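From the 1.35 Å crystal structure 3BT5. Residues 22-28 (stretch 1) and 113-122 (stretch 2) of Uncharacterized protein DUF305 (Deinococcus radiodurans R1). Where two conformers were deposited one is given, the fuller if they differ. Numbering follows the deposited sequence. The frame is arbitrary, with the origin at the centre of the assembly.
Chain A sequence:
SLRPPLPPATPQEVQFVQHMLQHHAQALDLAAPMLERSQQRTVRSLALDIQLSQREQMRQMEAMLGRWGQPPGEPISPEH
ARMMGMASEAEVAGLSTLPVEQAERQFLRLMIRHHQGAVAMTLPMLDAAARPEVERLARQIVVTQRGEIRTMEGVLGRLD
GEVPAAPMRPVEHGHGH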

# COMPACT_ATOMS: atom_id res chain seq x y z
N GLN A 22 -6.28 5.37 -0.99
CA GLN A 22 -5.88 5.20 -2.38
C GLN A 22 -4.51 4.51 -2.49
O GLN A 22 -4.25 3.70 -3.41
CB GLN A 22 -5.80 6.57 -3.05
CG GLN A 22 -7.14 7.21 -3.31
CD GLN A 22 -6.98 8.50 -4.11
OE1 GLN A 22 -6.26 8.54 -5.12
NE2 GLN A 22 -7.59 9.55 -3.64
N HIS A 23 -3.62 4.85 -1.58
CA HIS A 23 -2.28 4.24 -1.58
C HIS A 23 -2.40 2.72 -1.36
O HIS A 23 -1.83 1.91 -2.11
CB HIS A 23 -1.49 4.88 -0.45
CG HIS A 23 -0.00 4.77 -0.58
ND1 HIS A 23 0.73 3.66 -0.19
CD2 HIS A 23 0.90 5.67 -1.05
CE1 HIS A 23 2.01 3.87 -0.44
NE2 HIS A 23 2.14 5.08 -0.96
N HIS A 24 -3.19 2.31 -0.36
CA HIS A 24 -3.40 0.89 -0.12
C HIS A 24 -4.04 0.22 -1.33
O HIS A 24 -3.72 -0.94 -1.65
CB HIS A 24 -4.30 0.70 1.09
CG HIS A 24 -3.59 0.62 2.40
ND1 HIS A 24 -2.53 1.43 2.75
CD2 HIS A 24 -3.81 -0.20 3.46
CE1 HIS A 24 -2.13 1.11 3.98
NE2 HIS A 24 -2.89 0.13 4.43
N ALA A 25 -5.00 0.89 -1.97
CA ALA A 25 -5.68 0.27 -3.09
C ALA A 25 -4.70 -0.18 -4.16
O ALA A 25 -4.91 -1.21 -4.83
CB ALA A 25 -6.71 1.19 -3.69
N GLN A 26 -3.61 0.58 -4.34
CA GLN A 26 -2.67 0.21 -5.39
C GLN A 26 -1.97 -1.13 -5.09
O GLN A 26 -1.56 -1.84 -6.02
CB GLN A 26 -1.62 1.28 -5.66
CG GLN A 26 -0.79 0.90 -6.88
CD GLN A 26 0.31 1.88 -7.16
OE1 GLN A 26 1.24 2.01 -6.37
NE2 GLN A 26 0.23 2.52 -8.29
N ALA A 27 -1.80 -1.45 -3.82
CA ALA A 27 -1.17 -2.73 -3.48
C ALA A 27 -1.95 -3.88 -4.13
O ALA A 27 -1.38 -4.90 -4.52
CB ALA A 27 -1.08 -2.91 -1.93
N LEU A 28 -3.26 -3.73 -4.22
CA LEU A 28 -4.10 -4.73 -4.86
C LEU A 28 -3.81 -4.84 -6.37
O LEU A 28 -3.79 -5.95 -6.92
CB LEU A 28 -5.58 -4.43 -4.59
CG LEU A 28 -6.23 -4.83 -3.25
CD1 LEU A 28 -5.32 -4.94 -2.05
CD2 LEU A 28 -7.48 -3.98 -2.93
N ARG A 113 9.00 -0.20 -2.33
CA ARG A 113 9.04 1.26 -2.40
C ARG A 113 7.69 1.84 -1.98
O ARG A 113 7.61 2.87 -1.28
CB ARG A 113 9.45 1.71 -3.81
CG ARG A 113 9.76 3.21 -3.94
CD ARG A 113 10.00 3.60 -5.39
NE ARG A 113 8.81 3.37 -6.20
CZ ARG A 113 8.77 3.24 -7.52
NH1 ARG A 113 9.87 3.25 -8.26
NH2 ARG A 113 7.63 3.07 -8.10
N HIS A 114 6.63 1.18 -2.42
CA HIS A 114 5.28 1.54 -2.05
C HIS A 114 5.11 1.56 -0.52
O HIS A 114 4.62 2.55 0.06
CB HIS A 114 4.35 0.54 -2.72
CG HIS A 114 2.94 0.55 -2.26
ND1 HIS A 114 2.54 -0.05 -1.08
CD2 HIS A 114 1.82 1.08 -2.82
CE1 HIS A 114 1.24 0.11 -0.94
NE2 HIS A 114 0.78 0.78 -1.98
N HIS A 115 5.56 0.50 0.14
CA HIS A 115 5.42 0.42 1.58
C HIS A 115 6.32 1.45 2.30
O HIS A 115 5.94 1.99 3.32
CB HIS A 115 5.81 -0.99 2.05
CG HIS A 115 4.71 -2.01 1.91
ND1 HIS A 115 3.70 -1.91 0.97
CD2 HIS A 115 4.46 -3.13 2.62
CE1 HIS A 115 2.86 -2.93 1.12
NE2 HIS A 115 3.31 -3.70 2.11
N GLN A 116 7.51 1.70 1.76
CA GLN A 116 8.36 2.75 2.33
C GLN A 116 7.65 4.10 2.25
O GLN A 116 7.75 4.89 3.18
CB GLN A 116 9.73 2.79 1.62
CG GLN A 116 10.54 1.54 1.90
CD GLN A 116 11.76 1.41 1.03
OE1 GLN A 116 11.77 1.87 -0.11
NE2 GLN A 116 12.79 0.72 1.53
N GLY A 117 6.95 4.37 1.16
CA GLY A 117 6.22 5.64 1.07
C GLY A 117 5.09 5.69 2.08
O GLY A 117 4.87 6.74 2.72
N ALA A 118 4.38 4.58 2.27
CA ALA A 118 3.30 4.52 3.28
C ALA A 118 3.88 4.83 4.67
O ALA A 118 3.30 5.61 5.43
CB ALA A 118 2.58 3.16 3.27
N VAL A 119 5.01 4.22 5.01
CA VAL A 119 5.59 4.48 6.33
C VAL A 119 5.92 5.97 6.47
O VAL A 119 5.66 6.61 7.50
CB VAL A 119 6.83 3.59 6.57
CG1 VAL A 119 7.57 4.01 7.85
CG2 VAL A 119 6.38 2.15 6.69
N ALA A 120 6.51 6.54 5.43
CA ALA A 120 6.93 7.94 5.46
C ALA A 120 5.75 8.93 5.56
O ALA A 120 5.87 10.02 6.13
CB ALA A 120 7.80 8.23 4.25
N MET A 121 4.60 8.55 5.01
CA MET A 121 3.36 9.33 5.11
C MET A 121 2.77 9.23 6.52
O MET A 121 2.07 10.13 7.00
CB MET A 121 2.32 8.81 4.10
CG MET A 121 2.75 8.99 2.63
SD MET A 121 1.83 8.11 1.36
CE MET A 121 0.17 8.80 1.52
N THR A 122 3.04 8.11 7.17
CA THR A 122 2.33 7.78 8.40
C THR A 122 3.04 8.24 9.66
O THR A 122 2.38 8.62 10.64
CB THR A 122 2.02 6.30 8.42
OG1 THR A 122 1.25 5.99 7.25
CG2 THR A 122 1.23 5.95 9.64

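The most unusual feature of this contact is a hydrogen bond from a side chain to the backbone of the opposing helix: H114 NE2 donates to H23 O over 2.8 Å, with an N-H...O angle of 164°. A carbonyl inside a helix normally serves the amide four residues on. Here A27 N bonds instead to H24 O, and H23 O, which receives only a weak bond from Q26 N at 3.1 Å within its helix, takes the bond from H114 NE2 as well.

The donor is also tied to its own neighbour. H114 ND1 and H115 ND1 lie 3.0 Å apart in a hydrogen bond, so the H114 ring is held at both nitrogens, one within its helix and one across the interface. With chi1 at t, the ring carries its end to the other helix although its CA-to-CB bond points sideways.

The helices run nearly antiparallel, at 164°, with axes 10.6 Å apart at closest approach. H23 is the central knob, also t at chi1 and directed toward the partner, its side chain sitting among H114, G117, A118 and M121. It has the largest area covered by the other stretch, 113 Å², followed by H114 with 99 Å², out of 345 Å² for both sides together. The two imidazoles pack obliquely, centroids 4.3 Å apart and planes at 37°. H23 ND1 lies over one face of the H114 ring, 3.4 Å from H114 NE2, but the angle is too poor for a hydrogen bond; H23 NE2 is satisfied elsewhere in the structure.

Around this pair the residues are mostly small. A118 lies across from H23 in the backbone register, and A118 CB packs 3.8 Å from H23 CE1. G117 offers no side chain at all: a CB there would point toward the partner and lie 3.7 Å from H23 NE2, close enough to touch the ring without clearly clashing. A27 does for H114 what A118 does for H23, with A27 CB 3.9 Å from H114 CE1.

Longer side chains reach in at the ends. M121 places SD 3.6 Å from H23 CD2, an oblique sulfur-aromatic contact that suits a flexible, polarizable side chain. Q26 extends OE1 to 3.7 Å from H114 CD2, near the plane of that ring. The rule to read here is that two buried histidines can anchor a helix pair with small residues packed beside their rings and a neighbouring histidine hydrogen-bonded to the donor's ring.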